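Local coordinates for ThiJ/PfpI domain protein (Brachyspira murdochii, PDB 4HCJ) that binds magnesium and, as a member of the DJ-1/PfpI family with an alpha-beta-alpha sandwich fold, probably acts as a hydrolase, at residues T155-G158 with P159-S162; K118-E122 with I123-C127. All blocks are in the same frame, centred on the assembly; numbering follows the deposited sequence. Where two conformers were deposited one is given.

Interaction 1: T155-G158 with P159-S162; sequences TANG and PTSS
The side-chain amide of N157 meets S161 at its oxygen end: OD1 accepts a hydrogen bond from the hydroxyl OG of S161 at 2.7 Å, with the donor tilted 25° from the carbonyl plane. At the other end of the amide, ND2 is held by OD1 of N146. The amide reaches S161 because CG of N157 sits between the backbone N and the carbonyl carbon (chi1 71°), which brings OD1 to the S161 hydroxyl four residues on. A second flat group, the G158-P159 peptide, continues into the proline ring. The carbonyl O of G158 accepts a bond from the backbone N of S161 at 2.9 Å, the donor standing above the carbonyl plane. This bond closes the turn G158-P159-T160-S161, which carries strand 153-156 into helix 162-174. G158 suits its place: at phi 131° a beta carbon would strike CD of P159 and jam against the preceding carbonyl oxygen. On the strand side, CB of A156 packs against CB of S161 at 4.4 Å. Further on, the carbonyl O of P159 receives both S162 OG, at 2.8 Å, and the longer backbone bond from S162 N, at 3.3 Å, the two arriving from one face. An alanine in place of N157 has neither the acceptor for S161 OG nor the donor to N146, and would probably leave the serine hydroxyl free to turn. S161, at the N-cap position, makes no capping bond; its hydroxyl goes to N157 and its backbone N to G158, two donors with two different acceptors.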
ATOM      1  N   THR A 155       5.283  -1.785   6.298  1.00  5.55           N
ATOM      2  CA  THR A 155       5.466  -2.709   5.192  1.00  5.83           C
ATOM      3  C   THR A 155       5.177  -4.135   5.649  1.00  5.30           C
ATOM      4  O   THR A 155       5.266  -4.463   6.847  1.00  6.16           O
ATOM      5  CB  THR A 155       6.875  -2.608   4.568  1.00  5.86           C
ATOM      6  OG1 THR A 155       7.862  -2.851   5.575  1.00  6.14           O
ATOM      7  CG2 THR A 155       7.116  -1.246   3.912  1.00  6.56           C
ATOM      8  N   ALA A 156       4.834  -4.993   4.691  1.00  5.53           N
ATOM      9  CA  ALA A 156       4.592  -6.400   4.963  1.00  5.76           C
ATOM     10  C   ALA A 156       5.044  -7.236   3.782  1.00  5.47           C
ATOM     11  O   ALA A 156       5.175  -6.747   2.656  1.00  6.11           O
ATOM     12  CB  ALA A 156       3.127  -6.662   5.303  1.00  6.59           C
ATOM     13  N   ASN A 157       5.261  -8.524   4.039  1.00  5.78           N
ATOM     14  CA  ASN A 157       6.000  -9.356   3.097  1.00  6.41           C
ATOM     15  C   ASN A 157       5.173 -10.147   2.083  1.00  7.69           C
ATOM     16  O   ASN A 157       5.720 -11.011   1.416  1.00 10.40           O
ATOM     17  CB  ASN A 157       6.964 -10.290   3.830  1.00  6.73           C
ATOM     18  CG  ASN A 157       6.261 -11.385   4.584  1.00  6.90           C
ATOM     19  OD1 ASN A 157       5.042 -11.392   4.691  1.00  7.48           O
ATOM     20  ND2 ASN A 157       7.037 -12.296   5.148  1.00  8.52           N
ATOM     21  N   GLY A 158       3.881  -9.860   1.944  1.00  7.11           N
ATOM     22  CA  GLY A 158       3.071 -10.509   0.927  1.00  7.68           C
ATOM     23  C   GLY A 158       1.774 -11.057   1.468  1.00  7.12           C
ATOM     24  O   GLY A 158       1.375 -10.763   2.605  1.00  6.99           O
ATOM     25  N   PRO A 159       1.085 -11.871   0.655  1.00  7.43           N
ATOM     26  CA  PRO A 159      -0.304 -12.207   0.960  1.00  8.01           C
ATOM     27  C   PRO A 159      -0.481 -13.012   2.239  1.00  7.95           C
ATOM     28  O   PRO A 159      -1.536 -12.888   2.852  1.00  8.27           O
ATOM     29  CB  PRO A 159      -0.776 -12.974  -0.281  1.00  8.63           C
ATOM     30  CG  PRO A 159       0.487 -13.387  -0.986  1.00  9.08           C
ATOM     31  CD  PRO A 159       1.493 -12.336  -0.683  1.00  8.72           C
ATOM     32  N   THR A 160       0.541 -13.774   2.659  0.64  8.32           N
ATOM     33  CA  THR A 160       0.465 -14.554   3.903  0.64  9.50           C
ATOM     34  C   THR A 160       0.412 -13.664   5.141  0.64  9.43           C
ATOM     35  O   THR A 160       0.079 -14.121   6.232  0.64 11.88           O
ATOM     36  CB  THR A 160       1.631 -15.585   4.059  0.64 11.41           C
ATOM     37  OG1 THR A 160       2.878 -14.908   4.285  0.64 12.41           O
ATOM     38  CG2 THR A 160       1.744 -16.492   2.827  0.64 14.09           C
ATOM     39  N   SER A 161       0.741 -12.392   4.974  1.00  7.80           N
ATOM     40  CA  SER A 161       0.758 -11.449   6.081  1.00  7.22           C
ATOM     41  C   SER A 161      -0.319 -10.373   5.991  1.00  6.31           C
ATOM     42  O   SER A 161      -0.242  -9.366   6.682  1.00  6.86           O
ATOM     43  CB  SER A 161       2.146 -10.815   6.201  1.00  8.02           C
ATOM     44  OG  SER A 161       3.100 -11.820   6.478  1.00  8.96           O
ATOM     45  N   SER A 162      -1.333 -10.586   5.158  1.00  6.30           N
ATOM     46  CA  SER A 162      -2.339  -9.555   4.918  1.00  6.60           C
ATOM     47  C   SER A 162      -3.055  -9.080   6.186  1.00  6.12           C
ATOM     48  O   SER A 162      -3.255  -7.866   6.383  1.00  6.40           O
ATOM     49  CB  SER A 162      -3.378 -10.032   3.893  1.00  7.23           C
ATOM     50  OG  SER A 162      -2.766 -10.362   2.664  1.00  8.05           O
TER

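Interaction 2: K118-E122 with I123-C127; sequences KILEE and INVTC
A type II beta turn from L120 to I123 follows shortly after the Schellman motif that ends helix 110-116 at K118, and leads the chain into strand 124-125. Its polar link is the backbone bond from I123 N to L120 O, 3.0 Å long, with the donor well above the carbonyl plane. E122 takes the positive phi (66°) that the third position of this turn requires; its CB points away from 123-127, and its side chain is about 4 Å from a bound magnesium ion, too far for direct coordination. CG1 of I123 lies alongside the turn, 3.5 Å from the carbonyl O of E121.

The apolar contacts involve L120, I123 and V125. CB of L120 lies 4.5 Å from CB of I123. L120 and V125 cross at about a right angle, both methyls of the leucine meeting the same valine branch, with CD2 4.0 Å from CG1 of V125. With CG1 beside its backbone N (chi1 -55°), the valine offers this branch to the leucine. Helix 110-116 and I153 back the leucine.

E121 is held by N139, and N124 OD1 chiefly by N141 ND2. A water donates to E122 O at 2.8 Å and, weakly, to N124 OD1 at 3.4 Å.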
ATOM      1  N   LYS A 118      12.030   6.326  -3.568  0.69  8.05           N
ATOM      2  CA  LYS A 118      13.116   6.794  -2.695  0.69  9.47           C
ATOM      3  C   LYS A 118      12.620   7.248  -1.335  0.69 11.03           C
ATOM      4  O   LYS A 118      13.222   8.120  -0.710  0.69 16.98           O
ATOM      5  CB  LYS A 118      13.936   7.901  -3.359  0.69 10.92           C
ATOM      6  CG  LYS A 118      14.538   7.462  -4.650  0.69 13.50           C
ATOM      7  CD  LYS A 118      15.445   6.306  -4.377  0.69 21.16           C
ATOM      8  CE  LYS A 118      15.148   5.180  -5.299  0.69 24.45           C
ATOM      9  NZ  LYS A 118      16.229   5.123  -6.339  0.69 28.25           N
ATOM     10  N   ILE A 119      11.534   6.657  -0.864  1.00  7.80           N
ATOM     11  CA  ILE A 119      11.067   6.956   0.485  1.00  7.45           C
ATOM     12  C   ILE A 119      11.474   5.909   1.509  1.00  7.05           C
ATOM     13  O   ILE A 119      11.158   6.047   2.686  1.00  7.73           O
ATOM     14  CB  ILE A 119       9.537   7.214   0.551  1.00  8.34           C
ATOM     15  CG1 ILE A 119       8.709   5.947   0.257  1.00  8.34           C
ATOM     16  CG2 ILE A 119       9.136   8.400  -0.348  1.00  8.82           C
ATOM     17  CD1 ILE A 119       7.316   6.014   0.882  1.00  8.44           C
ATOM     18  N   LEU A 120      12.200   4.884   1.079  1.00  6.60           N
ATOM     19  CA  LEU A 120      12.630   3.826   1.990  1.00  6.40           C
ATOM     20  C   LEU A 120      14.137   3.846   2.238  1.00  6.34           C
ATOM     21  O   LEU A 120      14.677   2.911   2.843  1.00  6.46           O
ATOM     22  CB  LEU A 120      12.205   2.441   1.503  1.00  6.87           C
ATOM     23  CG  LEU A 120      10.707   2.273   1.231  1.00  7.45           C
ATOM     24  CD1 LEU A 120      10.407   0.834   0.802  1.00  7.94           C
ATOM     25  CD2 LEU A 120       9.875   2.647   2.441  1.00  8.05           C
ATOM     26  N   GLU A 121      14.835   4.890   1.792  1.00  6.61           N
ATOM     27  CA  GLU A 121      16.273   4.941   2.014  1.00  7.17           C
ATOM     28  C   GLU A 121      16.585   4.990   3.509  1.00  6.61           C
ATOM     29  O   GLU A 121      16.094   5.865   4.227  1.00  7.04           O
ATOM     30  CB  GLU A 121      16.894   6.133   1.297  1.00  8.00           C
ATOM     31  CG  GLU A 121      16.701   6.117  -0.195  1.00  9.69           C
ATOM     32  CD  GLU A 121      17.725   6.970  -0.914  1.00 13.92           C
ATOM     33  OE1 GLU A 121      17.721   8.207  -0.741  1.00 17.50           O
ATOM     34  OE2 GLU A 121      18.549   6.403  -1.660  1.00 15.88           O
ATOM     35  N   GLU A 122      17.391   4.037   3.978  1.00  6.29           N
ATOM     36  CA  GLU A 122      17.782   3.938   5.385  1.00  6.41           C
ATOM     37  C   GLU A 122      16.603   3.612   6.310  1.00  6.62           C
ATOM     38  O   GLU A 122      16.704   3.828   7.508  1.00  7.39           O
ATOM     39  CB  GLU A 122      18.546   5.183   5.858  1.00  7.10           C
ATOM     40  CG  GLU A 122      19.519   5.721   4.833  1.00  7.30           C
ATOM     41  CD  GLU A 122      20.551   4.711   4.388  1.00  7.84           C
ATOM     42  OE1 GLU A 122      21.044   3.950   5.245  1.00  7.90           O
ATOM     43  OE2 GLU A 122      20.883   4.669   3.175  1.00  9.60           O
ATOM     44  N   ILE A 123      15.515   3.073   5.755  1.00  6.23           N
ATOM     45  CA  ILE A 123      14.334   2.708   6.528  1.00  6.37           C
ATOM     46  C   ILE A 123      14.247   1.192   6.664  1.00  6.10           C
ATOM     47  O   ILE A 123      14.507   0.451   5.708  1.00  6.43           O
ATOM     48  CB  ILE A 123      13.039   3.239   5.847  1.00  6.91           C
ATOM     49  CG1 ILE A 123      13.100   4.750   5.598  1.00  7.65           C
ATOM     50  CG2 ILE A 123      11.787   2.854   6.643  1.00  7.37           C
ATOM     51  CD1 ILE A 123      13.267   5.589   6.863  1.00  8.74           C
ATOM     52  N   ASN A 124      13.868   0.728   7.856  1.00  6.23           N
ATOM     53  CA  ASN A 124      13.630  -0.691   8.092  1.00  6.38           C
ATOM     54  C   ASN A 124      12.293  -1.111   7.509  1.00  5.97           C
ATOM     55  O   ASN A 124      11.256  -0.494   7.807  1.00  6.18           O
ATOM     56  CB  ASN A 124      13.621  -1.006   9.585  1.00  7.20           C
ATOM     57  CG  ASN A 124      14.959  -0.759  10.245  1.00  9.90           C
ATOM     58  OD1 ASN A 124      15.993  -0.626   9.602  1.00  9.20           O
ATOM     59  ND2 ASN A 124      14.947  -0.721  11.555  1.00 13.85           N
ATOM     60  N   VAL A 125      12.317  -2.170   6.702  1.00  5.79           N
ATOM     61  CA  VAL A 125      11.139  -2.640   5.989  1.00  5.62           C
ATOM     62  C   VAL A 125      11.165  -4.148   5.878  1.00  5.58           C
ATOM     63  O   VAL A 125      12.174  -4.797   6.181  1.00  6.59           O
ATOM     64  CB  VAL A 125      11.049  -2.046   4.555  1.00  6.61           C
ATOM     65  CG1 VAL A 125      11.103  -0.529   4.567  1.00  7.30           C
ATOM     66  CG2 VAL A 125      12.123  -2.632   3.653  1.00  7.13           C
ATOM     67  N   THR A 126      10.053  -4.699   5.398  1.00  5.80           N
ATOM     68  CA  THR A 126      10.076  -6.028   4.850  1.00  6.10           C
ATOM     69  C   THR A 126       9.410  -5.986   3.473  1.00  6.27           C
ATOM     70  O   THR A 126       8.918  -4.935   3.051  1.00  7.08           O
ATOM     71  CB  THR A 126       9.450  -7.052   5.814  1.00  6.14           C
ATOM     72  OG1 THR A 126       9.667  -8.358   5.279  1.00  6.85           O
ATOM     73  CG2 THR A 126       7.959  -6.780   6.021  1.00  6.59           C
ATOM     74  N   CYS A 127       9.436  -7.102   2.757  1.00  7.02           N
ATOM     75  CA  CYS A 127       8.973  -7.116   1.374  1.00  8.67           C
ATOM     76  C   CYS A 127       8.858  -8.544   0.920  1.00  9.34           C
ATOM     77  O   CYS A 127       9.222  -9.471   1.640  1.00  9.98           O
ATOM     78  CB  CYS A 127       9.945  -6.351   0.454  1.00  8.91           C
ATOM     79  SG  CYS A 127      11.597  -7.078   0.351  1.00  9.70           S
TER
HETATM   80  O   HOH W   1      16.343   2.764  10.024  1.00 16.83           O

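How the interactions relate
From the N terminus, interaction 2 comes first: its turn reverses the chain after helix 110-116 and delivers it to strand 124-125. Interaction 1 opens only later, at the end of strand 153-156, where its turn hands the chain to helix 162-174. The two are therefore in series, neither crossing nor enclosing the other, yet the chain brings them together in space. T155 OG1 probably accepts a hydrogen bond from T126 N at 2.9 Å, while CB of N157 packs 3.3 Å from C127 O. Between them the main sheet, through strand 153-156, is joined to the small two-stranded sheet of 124-125 and 141-142.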